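Local coordinates for metal-dependent hydrolase (Lactobacillus plantarum, PDB 2F6K), which probably acts as a metal-dependent decarboxylase of the amidohydrolase family, converting aminocarboxymuconate semialdehyde, and carries a bound manganese ion, at residues N156-L161 with F177-M182. Sequence-based numbering, arbitrary orientation.
Sequences NEPAIL and FMDTTM
Leu161 and Met178 meet tip to tip: the selenomethionine methyl CE of Met178 lies 3.7 Å from CD2 of Leu161 and 3.8 Å from CD1, so it rests against both branches. One turn on, Met182, also a selenomethionine, is bent at chi3 (-81°) and brings its CE to 3.9 Å from CB of Pro158. Beyond Met182, on the side away from Leu161, the side chains of Asp179 and Pro158 cross obliquely, with OD1 of Asp179 3.1 Å from CA and 3.5 Å from CB of Pro158. No hydrogen bond joins the segments; Asn156 O and Asp179 OD2, both acceptors, stand 3.4 Å apart. The side chain of Asn156 lies about 9 Å from the bound manganese. The buried carboxylate is satisfied by neighbours instead: Tyr131 OH bonds OD1, while Thr125 OG1 and Asn126 ND2 bond OD2. An alanine in place of Asp179 would probably leave Tyr131, Thr125 and Asn126 without the carboxylate that they bond and open a gap beside Pro158, where OD1 had been. Thr125, Tyr131 and Asn126 also bond Asn156 N, Ala159 N and Glu157 O, respectively. The loop after strand 150-154 of the TIM barrel is thus joined to helix 171-189 by methyl contacts and by three residues that each bond both the carboxylate and the loop backbone.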
ATOM      1  N   ASN A 156      -3.464   5.028 -15.894  1.00 28.18           N
ATOM      2  CA  ASN A 156      -2.199   5.308 -15.242  1.00 31.28           C
ATOM      3  C   ASN A 156      -1.946   4.113 -14.333  1.00 33.98           C
ATOM      4  O   ASN A 156      -2.859   3.320 -14.064  1.00 32.76           O
ATOM      5  CB  ASN A 156      -2.278   6.570 -14.389  1.00 28.95           C
ATOM      6  CG  ASN A 156      -1.959   7.821 -15.172  1.00 31.52           C
ATOM      7  OD1 ASN A 156      -1.093   8.602 -14.777  1.00 28.17           O
ATOM      8  ND2 ASN A 156      -2.657   8.023 -16.292  1.00 27.68           N
ATOM      9  N   GLU A 157      -0.711   3.978 -13.864  1.00 35.46           N
ATOM     10  CA  GLU A 157      -0.371   2.890 -12.964  1.00 33.93           C
ATOM     11  C   GLU A 157      -1.265   3.027 -11.743  1.00 31.54           C
ATOM     12  O   GLU A 157      -1.435   4.123 -11.220  1.00 30.77           O
ATOM     13  CB  GLU A 157       1.097   2.993 -12.541  1.00 36.25           C
ATOM     14  CG  GLU A 157       1.445   2.170 -11.307  1.00 43.44           C
ATOM     15  CD  GLU A 157       2.937   2.156 -11.008  1.00 48.61           C
ATOM     16  OE1 GLU A 157       3.588   3.210 -11.195  1.00 52.47           O
ATOM     17  OE2 GLU A 157       3.451   1.096 -10.581  1.00 48.51           O
ATOM     18  N   PRO A 158      -1.868   1.919 -11.287  1.00 30.68           N
ATOM     19  CA  PRO A 158      -2.741   1.966 -10.107  1.00 29.81           C
ATOM     20  C   PRO A 158      -1.978   2.609  -8.942  1.00 33.59           C
ATOM     21  O   PRO A 158      -0.772   2.388  -8.794  1.00 31.77           O
ATOM     22  CB  PRO A 158      -3.051   0.495  -9.858  1.00 28.41           C
ATOM     23  CG  PRO A 158      -3.053  -0.074 -11.249  1.00 29.38           C
ATOM     24  CD  PRO A 158      -1.836   0.565 -11.868  1.00 26.54           C
ATOM     25  N   ALA A 159      -2.671   3.405  -8.126  1.00 35.82           N
ATOM     26  CA  ALA A 159      -2.033   4.085  -6.998  1.00 38.30           C
ATOM     27  C   ALA A 159      -1.097   3.155  -6.232  1.00 41.41           C
ATOM     28  O   ALA A 159       0.051   3.508  -5.966  1.00 42.95           O
ATOM     29  CB  ALA A 159      -3.091   4.662  -6.059  1.00 33.45           C
ATOM     30  N   ILE A 160      -1.588   1.969  -5.881  1.00 44.29           N
ATOM     31  CA  ILE A 160      -0.782   0.990  -5.165  1.00 46.55           C
ATOM     32  C   ILE A 160      -1.221  -0.428  -5.528  1.00 47.56           C
ATOM     33  O   ILE A 160      -2.395  -0.674  -5.826  1.00 45.37           O
ATOM     34  CB  ILE A 160      -0.903   1.153  -3.638  1.00 50.66           C
ATOM     35  CG1 ILE A 160      -2.337   0.852  -3.209  1.00 52.82           C
ATOM     36  CG2 ILE A 160      -0.513   2.564  -3.222  1.00 51.22           C
ATOM     37  CD1 ILE A 160      -2.522   0.809  -1.716  1.00 56.91           C
ATOM     38  N   LEU A 161      -0.267  -1.356  -5.490  1.00 48.58           N
ATOM     39  CA  LEU A 161      -0.521  -2.759  -5.818  1.00 49.07           C
ATOM     40  C   LEU A 161       0.318  -3.684  -4.945  1.00 48.22           C
ATOM     41  O   LEU A 161       1.290  -3.252  -4.328  1.00 49.44           O
ATOM     42  CB  LEU A 161      -0.159  -3.029  -7.282  1.00 48.74           C
ATOM     43  CG  LEU A 161      -0.986  -2.363  -8.375  1.00 48.52           C
ATOM     44  CD1 LEU A 161      -0.375  -2.656  -9.732  1.00 46.83           C
ATOM     45  CD2 LEU A 161      -2.413  -2.880  -8.300  1.00 48.87           C
ATOM     46  N   PHE A 177      -5.252  -1.749 -17.338  1.00 31.19           N
ATOM     47  CA  PHE A 177      -6.597  -2.291 -17.378  1.00 32.44           C
ATOM     48  C   PHE A 177      -7.270  -2.304 -16.025  1.00 33.65           C
ATOM     49  O   PHE A 177      -8.450  -1.966 -15.909  1.00 34.79           O
ATOM     50  CB  PHE A 177      -6.603  -3.693 -17.972  1.00 31.41           C
ATOM     51  CG  PHE A 177      -6.613  -3.706 -19.473  1.00 31.16           C
ATOM     52  CD1 PHE A 177      -7.263  -4.719 -20.166  1.00 31.67           C
ATOM     53  CD2 PHE A 177      -5.997  -2.690 -20.194  1.00 32.69           C
ATOM     54  CE1 PHE A 177      -7.307  -4.721 -21.552  1.00 30.79           C
ATOM     55  CE2 PHE A 177      -6.035  -2.683 -21.585  1.00 33.61           C
ATOM     56  CZ  PHE A 177      -6.695  -3.704 -22.264  1.00 30.40           C
HETATM   57  N   MSE A 178      -6.531  -2.690 -14.996  1.00 34.95           N
HETATM   58  CA  MSE A 178      -7.112  -2.716 -13.669  1.00 34.89           C
HETATM   59  C   MSE A 178      -7.534  -1.303 -13.282  1.00 34.50           C
HETATM   60  O   MSE A 178      -8.607  -1.104 -12.700  1.00 35.82           O
HETATM   61  CB  MSE A 178      -6.113  -3.278 -12.660  1.00 35.48           C
HETATM   62  CG  MSE A 178      -5.713  -4.728 -12.945  1.00 45.50           C
HETATM   63 SE   MSE A 178      -4.695  -5.577 -11.506  1.00 57.85          SE
HETATM   64  CE  MSE A 178      -3.095  -4.481 -11.572  1.00 43.81           C
ATOM     65  N   ASP A 179      -6.719  -0.314 -13.639  1.00 32.00           N
ATOM     66  CA  ASP A 179      -7.048   1.057 -13.278  1.00 31.77           C
ATOM     67  C   ASP A 179      -8.253   1.622 -14.012  1.00 30.95           C
ATOM     68  O   ASP A 179      -9.092   2.290 -13.403  1.00 31.78           O
ATOM     69  CB  ASP A 179      -5.849   1.977 -13.477  1.00 30.23           C
ATOM     70  CG  ASP A 179      -5.724   2.991 -12.357  1.00 30.75           C
ATOM     71  OD1 ASP A 179      -5.542   2.576 -11.192  1.00 31.42           O
ATOM     72  OD2 ASP A 179      -5.822   4.201 -12.630  1.00 30.12           O
ATOM     73  N   THR A 180      -8.346   1.358 -15.309  1.00 28.91           N
ATOM     74  CA  THR A 180      -9.474   1.845 -16.083  1.00 25.58           C
ATOM     75  C   THR A 180     -10.740   1.225 -15.520  1.00 28.10           C
ATOM     76  O   THR A 180     -11.760   1.899 -15.363  1.00 25.71           O
ATOM     77  CB  THR A 180      -9.346   1.473 -17.570  1.00 22.03           C
ATOM     78  OG1 THR A 180      -8.290   2.243 -18.159  1.00 18.40           O
ATOM     79  CG2 THR A 180     -10.651   1.761 -18.313  1.00 15.65           C
ATOM     80  N   THR A 181     -10.648  -0.058 -15.188  1.00 27.58           N
ATOM     81  CA  THR A 181     -11.785  -0.783 -14.660  1.00 27.93           C
ATOM     82  C   THR A 181     -12.222  -0.235 -13.308  1.00 31.57           C
ATOM     83  O   THR A 181     -13.418  -0.034 -13.061  1.00 30.17           O
ATOM     84  CB  THR A 181     -11.470  -2.279 -14.512  1.00 27.44           C
ATOM     85  OG1 THR A 181     -10.922  -2.785 -15.739  1.00 25.56           O
ATOM     86  CG2 THR A 181     -12.750  -3.050 -14.194  1.00 24.55           C
HETATM   87  N   MSE A 182     -11.257   0.003 -12.428  1.00 33.22           N
HETATM   88  CA  MSE A 182     -11.589   0.525 -11.111  1.00 34.14           C
HETATM   89  C   MSE A 182     -12.196   1.919 -11.245  1.00 33.36           C
HETATM   90  O   MSE A 182     -13.161   2.247 -10.553  1.00 33.23           O
HETATM   91  CB  MSE A 182     -10.347   0.569 -10.216  1.00 34.78           C
HETATM   92  CG  MSE A 182      -9.744  -0.801  -9.912  1.00 37.07           C
HETATM   93 SE   MSE A 182      -8.385  -0.750  -8.497  1.00 46.16          SE
HETATM   94  CE  MSE A 182      -6.869  -0.134  -9.527  1.00 37.75           C
TER